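Local structure of Low molecular weight heat shock protein (Xanthomonas axonopodis pv. citri, 3GT6) at residues W6-D11 with G67-R72; F19-D24 with F73-S78; I33-D38 with L93-P98. The protein probably acts as a molecular chaperone of the small heat shock (Hsp20/alpha-crystallin) family, working as an oligomer in the stress response. All coordinates share one frame; numbering follows the deposited sequence.

Interaction 1: residues W6-D11 with G67-R72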
# COMPACT_ATOMS: atom_id res chain seq x y z
N TRP A 6 -9.16 -9.78 -1.17
CA TRP A 6 -8.63 -8.64 -1.92
C TRP A 6 -7.42 -9.08 -2.74
O TRP A 6 -6.81 -10.09 -2.47
CB TRP A 6 -8.25 -7.42 -1.11
CG TRP A 6 -7.00 -7.44 -0.31
CD1 TRP A 6 -6.75 -8.26 0.74
CD2 TRP A 6 -5.91 -6.51 -0.35
NE1 TRP A 6 -5.54 -7.93 1.34
CE2 TRP A 6 -5.01 -6.85 0.71
CE3 TRP A 6 -5.61 -5.41 -1.14
CZ2 TRP A 6 -3.80 -6.17 0.95
CZ3 TRP A 6 -4.39 -4.77 -0.91
CH2 TRP A 6 -3.51 -5.13 0.15
N VAL A 7 -7.11 -8.25 -3.74
CA VAL A 7 -6.21 -8.65 -4.79
C VAL A 7 -5.18 -7.51 -4.85
O VAL A 7 -5.38 -6.52 -5.57
CB VAL A 7 -7.01 -8.93 -6.13
CG1 VAL A 7 -6.06 -9.50 -7.26
CG2 VAL A 7 -8.23 -9.93 -5.87
N PRO A 8 -4.11 -7.62 -4.06
CA PRO A 8 -3.05 -6.63 -4.04
C PRO A 8 -2.50 -6.47 -5.46
O PRO A 8 -2.40 -7.47 -6.23
CB PRO A 8 -1.99 -7.28 -3.15
CG PRO A 8 -2.78 -8.23 -2.24
CD PRO A 8 -3.95 -8.66 -3.04
N ARG A 9 -2.17 -5.25 -5.82
CA ARG A 9 -1.51 -4.93 -7.10
C ARG A 9 -0.06 -5.39 -7.11
O ARG A 9 0.73 -5.08 -6.18
CB ARG A 9 -1.49 -3.40 -7.33
CG ARG A 9 -2.84 -2.76 -7.17
CD ARG A 9 -3.57 -2.89 -8.39
NE ARG A 9 -4.77 -2.02 -8.45
CZ ARG A 9 -5.77 -2.32 -9.27
NH1 ARG A 9 -5.66 -3.39 -10.06
NH2 ARG A 9 -6.83 -1.57 -9.34
N VAL A 10 0.30 -6.12 -8.17
CA VAL A 10 1.65 -6.58 -8.32
C VAL A 10 2.13 -6.22 -9.73
O VAL A 10 1.41 -6.50 -10.68
CB VAL A 10 1.65 -8.11 -8.18
CG1 VAL A 10 3.00 -8.64 -8.29
CG2 VAL A 10 1.07 -8.46 -6.75
N ASP A 11 3.35 -5.68 -9.87
CA ASP A 11 3.98 -5.56 -11.15
C ASP A 11 5.00 -6.64 -11.22
O ASP A 11 5.59 -7.02 -10.19
CB ASP A 11 4.74 -4.24 -11.23
CG ASP A 11 3.83 -3.06 -11.18
OD1 ASP A 11 2.62 -3.26 -11.41
OD2 ASP A 11 4.33 -1.97 -10.85
N GLY A 67 -7.85 -8.18 4.36
CA GLY A 67 -8.26 -9.55 4.37
C GLY A 67 -7.14 -10.37 3.80
O GLY A 67 -6.02 -9.90 3.60
N SER A 68 -7.46 -11.62 3.55
CA SER A 68 -6.47 -12.57 3.11
C SER A 68 -6.23 -12.26 1.64
O SER A 68 -7.15 -11.87 0.93
CB SER A 68 -7.05 -13.98 3.23
OG SER A 68 -8.23 -13.97 2.48
N PHE A 69 -5.00 -12.45 1.18
CA PHE A 69 -4.82 -12.35 -0.25
C PHE A 69 -3.96 -13.53 -0.61
O PHE A 69 -3.26 -14.09 0.26
CB PHE A 69 -4.04 -11.03 -0.58
CG PHE A 69 -2.80 -10.85 0.24
CD1 PHE A 69 -1.57 -11.29 -0.23
CD2 PHE A 69 -2.89 -10.25 1.50
CE1 PHE A 69 -0.44 -11.13 0.56
CE2 PHE A 69 -1.79 -10.08 2.29
CZ PHE A 69 -0.54 -10.55 1.83
N HIS A 70 -3.97 -13.89 -1.88
CA HIS A 70 -3.18 -14.94 -2.34
C HIS A 70 -3.01 -14.65 -3.81
O HIS A 70 -3.88 -14.95 -4.60
CB HIS A 70 -3.93 -16.26 -2.15
CG HIS A 70 -3.12 -17.46 -2.51
ND1 HIS A 70 -3.54 -18.74 -2.25
CD2 HIS A 70 -1.92 -17.56 -3.15
CE1 HIS A 70 -2.62 -19.59 -2.67
NE2 HIS A 70 -1.62 -18.90 -3.20
N ARG A 71 -1.91 -14.00 -4.15
CA ARG A 71 -1.63 -13.65 -5.51
C ARG A 71 -0.81 -14.78 -6.04
O ARG A 71 0.09 -15.27 -5.37
CB ARG A 71 -0.78 -12.36 -5.49
CG ARG A 71 -1.49 -11.23 -4.87
CD ARG A 71 -2.88 -10.99 -5.50
NE ARG A 71 -2.70 -10.13 -6.63
CZ ARG A 71 -2.79 -10.48 -7.91
NH1 ARG A 71 -2.56 -9.57 -8.85
NH2 ARG A 71 -3.10 -11.71 -8.23
N ARG A 72 -1.10 -15.22 -7.25
CA ARG A 72 -0.31 -16.26 -7.87
C ARG A 72 0.10 -15.84 -9.29
O ARG A 72 -0.70 -15.27 -10.04
CB ARG A 72 -1.18 -17.52 -8.02
CG ARG A 72 -1.56 -18.21 -6.67
CD ARG A 72 -2.76 -19.20 -6.82
NE ARG A 72 -2.33 -20.49 -7.28
CZ ARG A 72 -1.56 -21.31 -6.57
NH1 ARG A 72 -1.13 -20.98 -5.33
NH2 ARG A 72 -1.18 -22.48 -7.10
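Pro-8 and Arg-71 form the tightest part of this contact. The Arg-71 chain doubles back and runs alongside the proline ring, head to tail, bringing Arg-71 CD to 3.6 Å from Pro-8 CD. Its NE then donates to Pro-8 O over 2.7 Å, almost straight at 170°, in the carbonyl plane and at the edge of the guanidinium; NH1 adds only a weak, long bond to the same oxygen. Val-7 CG1 lies over one guanidinium face, 3.5 Å from Arg-71 CZ. NH1 also makes a salt bridge to Glu-63 of the second subunit, so Arg-71 lies at the dimer contact. In the immunoglobulin-like beta sandwich of the alpha-crystallin domain, the contact joins the stretch leading into strand 10-14 of the four-stranded sheet to strand 67-74, an outermost strand of the other. Pro-8 CD also packs 3.4 Å from Phe-69 CB, and that carbon lies over one face of Trp-6. The indole is held less firmly at its edge, where NE1 makes a weak bond of 3.0 Å to Gly-67 O, bent to 131°. Apart from CG1, Val-7 belongs to the solvent-facing rim, and partly exposed Ser-68 meets 6-11 through its backbone.

Interaction 2: residues F19-D24 with F73-S78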
# COMPACT_ATOMS: atom_id res chain seq x y z
N PHE A 19 13.95 -12.04 -12.10
CA PHE A 19 12.65 -11.46 -12.10
C PHE A 19 12.54 -10.61 -10.88
O PHE A 19 13.18 -10.87 -9.87
CB PHE A 19 11.57 -12.54 -12.03
CG PHE A 19 11.52 -13.41 -13.23
CD1 PHE A 19 10.57 -13.16 -14.24
CD2 PHE A 19 12.42 -14.50 -13.37
CE1 PHE A 19 10.50 -14.01 -15.37
CE2 PHE A 19 12.36 -15.32 -14.47
CZ PHE A 19 11.39 -15.09 -15.50
N VAL A 20 11.66 -9.62 -10.96
CA VAL A 20 11.28 -8.86 -9.78
C VAL A 20 9.77 -8.74 -9.82
O VAL A 20 9.20 -8.41 -10.87
CB VAL A 20 11.80 -7.45 -9.83
CG1 VAL A 20 11.65 -6.87 -8.43
CG2 VAL A 20 13.28 -7.43 -10.11
N LEU A 21 9.16 -9.01 -8.68
CA LEU A 21 7.74 -8.72 -8.47
C LEU A 21 7.71 -7.66 -7.43
O LEU A 21 8.43 -7.69 -6.45
CB LEU A 21 6.92 -9.93 -8.00
CG LEU A 21 6.90 -11.17 -8.88
CD1 LEU A 21 8.20 -11.95 -8.66
CD2 LEU A 21 5.70 -12.03 -8.54
N TYR A 22 6.90 -6.67 -7.68
CA TYR A 22 6.68 -5.62 -6.68
C TYR A 22 5.21 -5.69 -6.30
O TYR A 22 4.37 -5.55 -7.19
CB TYR A 22 6.85 -4.26 -7.37
CG TYR A 22 8.19 -4.14 -8.07
CD1 TYR A 22 9.30 -3.66 -7.40
CD2 TYR A 22 8.32 -4.48 -9.43
CE1 TYR A 22 10.53 -3.53 -8.02
CE2 TYR A 22 9.55 -4.34 -10.08
CZ TYR A 22 10.65 -3.88 -9.35
OH TYR A 22 11.87 -3.74 -9.94
N ALA A 23 4.90 -5.88 -5.02
CA ALA A 23 3.54 -6.11 -4.60
C ALA A 23 3.20 -4.99 -3.63
O ALA A 23 3.94 -4.73 -2.66
CB ALA A 23 3.45 -7.44 -3.89
N ASP A 24 2.10 -4.29 -3.88
CA ASP A 24 1.65 -3.24 -2.97
C ASP A 24 0.87 -3.96 -1.92
O ASP A 24 -0.29 -4.40 -2.15
CB ASP A 24 0.71 -2.28 -3.70
CG ASP A 24 1.46 -1.25 -4.54
OD1 ASP A 24 2.68 -1.17 -4.48
OD2 ASP A 24 0.83 -0.47 -5.23
N PHE A 73 1.31 -16.17 -9.69
CA PHE A 73 1.72 -15.85 -11.03
C PHE A 73 2.46 -17.08 -11.53
O PHE A 73 3.18 -17.70 -10.77
CB PHE A 73 2.64 -14.65 -10.96
CG PHE A 73 1.97 -13.47 -10.32
CD1 PHE A 73 0.98 -12.77 -11.00
CD2 PHE A 73 2.22 -13.14 -8.99
CE1 PHE A 73 0.28 -11.71 -10.40
CE2 PHE A 73 1.51 -12.10 -8.39
CZ PHE A 73 0.55 -11.38 -9.13
N ALA A 74 2.25 -17.42 -12.80
CA ALA A 74 2.81 -18.61 -13.34
C ALA A 74 4.07 -18.08 -13.99
O ALA A 74 4.06 -17.60 -15.12
CB ALA A 74 1.82 -19.21 -14.36
N LEU A 75 5.17 -18.10 -13.25
CA LEU A 75 6.37 -17.51 -13.75
C LEU A 75 7.03 -18.49 -14.76
O LEU A 75 6.77 -19.68 -14.70
CB LEU A 75 7.35 -17.25 -12.63
CG LEU A 75 6.90 -16.09 -11.71
CD1 LEU A 75 8.07 -15.78 -10.81
CD2 LEU A 75 6.62 -14.95 -12.61
N PRO A 76 7.86 -17.99 -15.65
CA PRO A 76 8.54 -18.91 -16.60
C PRO A 76 9.46 -19.88 -15.86
O PRO A 76 9.86 -19.60 -14.71
CB PRO A 76 9.39 -17.98 -17.49
CG PRO A 76 8.70 -16.61 -17.36
CD PRO A 76 8.23 -16.58 -15.87
N ASP A 77 9.80 -21.00 -16.52
CA ASP A 77 10.65 -22.06 -15.99
C ASP A 77 12.04 -21.52 -15.61
O ASP A 77 12.72 -22.17 -14.86
CB ASP A 77 10.96 -23.10 -17.07
CG ASP A 77 9.76 -23.83 -17.52
OD1 ASP A 77 8.69 -23.70 -16.86
OD2 ASP A 77 9.89 -24.51 -18.57
N SER A 78 12.47 -20.41 -16.23
CA SER A 78 13.77 -19.85 -15.94
C SER A 78 13.88 -19.28 -14.54
O SER A 78 15.02 -19.03 -14.09
CB SER A 78 14.11 -18.75 -16.92
OG SER A 78 13.20 -17.65 -16.78
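Phe-19 presents the far end of its ring to Pro-76 and Ser-78, and the two meet it differently. Ser-78 OG comes to the ring edge, in its plane, 3.4 Å from Phe-19 CZ, a van der Waals approach with no hydrogen bond across the contact. Pro-76 crosses the phenyl group at a slant, its CD 3.5 Å from Phe-19 CE1. The torsion of Phe-19 explains this reach, because CG lies opposite the carbonyl carbon (chi1 -66°) on a bond that already points across to 73-78.

Two residues further along the strand, Leu-21 and Phe-73 overlap alongside each other, running head to tail. Branch CD2 of the leucine does the touching, 3.7 Å from Phe-73 CD2 and oblique to that ring. The other branch, CD1, turns to Leu-75 but stays looser, 4.4 Å from Leu-75 CD1. Leu-21 thus divides its two methyls between two partners, and Leu-75 also packs on Ile-97 and Leu-42. Phe-73 also packs on Val-10 and Ile-12, and on Arg-61 of the second subunit.

No backbone pairing joins the segments: the nearest CA atoms, those of Phe-19 and Leu-75, are 8.9 Å apart, a spacing bridged by side chains alone. The solvent side is at Pro-76, which is exposed, and Ser-78, which is partly so, whereas Phe-19, Leu-21 and Phe-73 are buried. Apolar interdigitation between strand 18-24 of one antiparallel sheet and the end of strand 67-74, with its following loop, on the other is typical of the immunoglobulin-like beta sandwich of the alpha-crystallin domain.

Interaction 3: residues I33-D38 with L93-P98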
# COMPACT_ATOMS: atom_id res chain seq x y z
N ILE A 33 4.23 -11.99 5.37
CA ILE A 33 3.79 -12.19 3.98
C ILE A 33 4.52 -13.40 3.49
O ILE A 33 5.75 -13.45 3.51
CB ILE A 33 4.17 -11.03 3.01
CG1 ILE A 33 3.48 -9.76 3.42
CG2 ILE A 33 3.71 -11.40 1.56
CD1 ILE A 33 4.15 -8.54 2.80
N GLU A 34 3.76 -14.40 3.06
CA GLU A 34 4.43 -15.61 2.63
C GLU A 34 4.65 -15.57 1.11
O GLU A 34 3.71 -15.37 0.34
CB GLU A 34 3.58 -16.82 3.04
CG GLU A 34 4.19 -18.14 2.60
CD GLU A 34 3.15 -19.26 2.73
OE1 GLU A 34 3.04 -19.76 3.84
OE2 GLU A 34 2.42 -19.59 1.75
N VAL A 35 5.87 -15.81 0.70
CA VAL A 35 6.22 -15.79 -0.68
C VAL A 35 6.86 -17.11 -1.00
O VAL A 35 7.92 -17.43 -0.45
CB VAL A 35 7.26 -14.68 -0.97
CG1 VAL A 35 7.73 -14.78 -2.40
CG2 VAL A 35 6.67 -13.32 -0.69
N GLN A 36 6.25 -17.88 -1.88
CA GLN A 36 6.89 -19.13 -2.26
C GLN A 36 6.59 -19.45 -3.66
O GLN A 36 5.72 -18.82 -4.26
CB GLN A 36 6.47 -20.29 -1.40
CG GLN A 36 5.05 -20.46 -1.24
CD GLN A 36 4.82 -21.44 -0.10
OE1 GLN A 36 5.23 -21.20 1.05
NE2 GLN A 36 4.23 -22.58 -0.43
N MET A 37 7.42 -20.31 -4.21
CA MET A 37 7.18 -20.88 -5.52
C MET A 37 6.98 -22.35 -5.39
O MET A 37 7.72 -23.05 -4.68
CB MET A 37 8.38 -20.66 -6.44
CG MET A 37 8.20 -19.53 -7.32
SD MET A 37 9.57 -19.23 -8.41
CE MET A 37 9.05 -20.18 -9.79
N ASP A 38 6.03 -22.86 -6.13
CA ASP A 38 5.77 -24.25 -6.09
C ASP A 38 5.39 -24.60 -7.51
O ASP A 38 4.44 -24.06 -8.07
CB ASP A 38 4.62 -24.54 -5.11
CG ASP A 38 4.33 -26.07 -4.99
OD1 ASP A 38 5.30 -26.89 -5.03
OD2 ASP A 38 3.14 -26.43 -4.88
N LEU A 93 6.33 -4.95 -1.28
CA LEU A 93 7.18 -6.11 -1.13
C LEU A 93 7.86 -6.32 -2.48
O LEU A 93 7.21 -6.30 -3.51
CB LEU A 93 6.37 -7.35 -0.72
CG LEU A 93 7.24 -8.55 -0.39
CD1 LEU A 93 7.98 -8.28 0.93
CD2 LEU A 93 6.39 -9.76 -0.30
N GLU A 94 9.18 -6.46 -2.45
CA GLU A 94 9.91 -6.63 -3.63
C GLU A 94 10.49 -8.02 -3.60
O GLU A 94 11.25 -8.38 -2.70
CB GLU A 94 11.05 -5.60 -3.68
CG GLU A 94 11.74 -5.75 -4.96
CD GLU A 94 12.81 -4.70 -5.18
OE1 GLU A 94 12.56 -3.51 -4.93
OE2 GLU A 94 13.89 -5.12 -5.59
N ILE A 95 10.06 -8.85 -4.54
CA ILE A 95 10.49 -10.21 -4.56
C ILE A 95 11.41 -10.38 -5.77
O ILE A 95 11.02 -10.08 -6.87
CB ILE A 95 9.29 -11.10 -4.80
CG1 ILE A 95 8.29 -10.87 -3.68
CG2 ILE A 95 9.74 -12.55 -4.98
CD1 ILE A 95 6.91 -11.45 -3.97
N ARG A 96 12.61 -10.87 -5.54
CA ARG A 96 13.61 -10.96 -6.55
C ARG A 96 13.93 -12.40 -6.74
O ARG A 96 14.07 -13.13 -5.76
CB ARG A 96 14.83 -10.17 -6.11
CG ARG A 96 14.53 -8.68 -5.88
CD ARG A 96 15.80 -7.95 -5.37
NE ARG A 96 16.76 -7.78 -6.49
CZ ARG A 96 16.67 -6.89 -7.49
NH1 ARG A 96 15.71 -6.00 -7.53
NH2 ARG A 96 17.62 -6.86 -8.45
N ILE A 97 13.94 -12.85 -7.98
CA ILE A 97 14.14 -14.25 -8.27
C ILE A 97 15.14 -14.31 -9.43
O ILE A 97 14.85 -13.88 -10.53
CB ILE A 97 12.90 -14.88 -8.71
CG1 ILE A 97 11.76 -14.47 -7.76
CG2 ILE A 97 13.13 -16.33 -8.72
CD1 ILE A 97 10.42 -15.08 -8.09
N PRO A 98 16.34 -14.81 -9.18
CA PRO A 98 17.26 -14.97 -10.30
C PRO A 98 16.74 -15.99 -11.27
O PRO A 98 15.93 -16.85 -10.94
CB PRO A 98 18.51 -15.54 -9.67
CG PRO A 98 18.15 -16.00 -8.31
CD PRO A 98 16.76 -15.54 -7.98
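No flat group takes part where Ile-33, Val-35 and Met-37 meet Leu-93, Ile-95 and Ile-97; the contact is wholly aliphatic apart from one sulfur. The guanidinium of Arg-96 lies on the other side of strand 93-98, turned from this interface, with the Glu-94 carboxyl carbon at its edge, in its plane. There Arg-96 NH1 donates to Glu-94 OE2 over 2.8 Å, meeting that oxygen nearly along its C-O axis and completing a salt bridge between residues two apart on one strand face.

Across the interface Ile-33 and Val-35 meet Leu-93, and Val-35 meets Ile-95, tip to tip. Leu-93 CD2 rests against two neighbouring methyls of the facing segment, 3.7 Å from Ile-33 CG2 and 3.6 Å from Val-35 CG2. Ile-95 extends its long branch (chi2 167°), which places CD1 against both branches of Val-35, 3.8 Å from Val-35 CG1 and equally far from Val-35 CG2. Val-35 thereby touches both Leu-93 and Ile-95.

The backbones run nearly in the same direction, 27° apart, with strand axes 9.7 Å from each other at closest approach. That distance is too great for shared backbone hydrogen bonds and instead fits face-to-face packing of the two sheets in an immunoglobulin-like beta sandwich, the alpha-crystallin fold. Strand 34-38 is outermost in its sheet, while strand 92-98 lies inside the other, between 18-24 and 85-89.

Further along, the CA atoms diverge, from 8.0 Å for Val-35 and Ile-95 to 10.0 Å for Met-37 and Ile-97. Packing thins accordingly: Met-37 SD approaches Ile-97 CD1 only to 4.2 Å, and Met-37 finds additional neighbours in Leu-42 and Ile-84.

Overall arrangement
From the N terminus the chain passes the first segments of interactions 1, 2 and 3 in turn, and later their second segments in the same order, so the three loops cross pairwise and none encloses another. Interaction 1 closes the loop from 6-11 to 67-72, interaction 2 that from 19-24 to 73-78, and interaction 3 that from 33-38 to 93-98. Interactions 1 and 2 share strand 67-74, and their first segments are linked by probable backbone hydrogen bonds. Strands 18-24 and 92-98 are likewise neighbours, joining interactions 2 and 3. Together the contacts tie both outermost strands of the three-stranded sheet to the four-stranded sheet; interactions 1 and 2 also touch the second subunit.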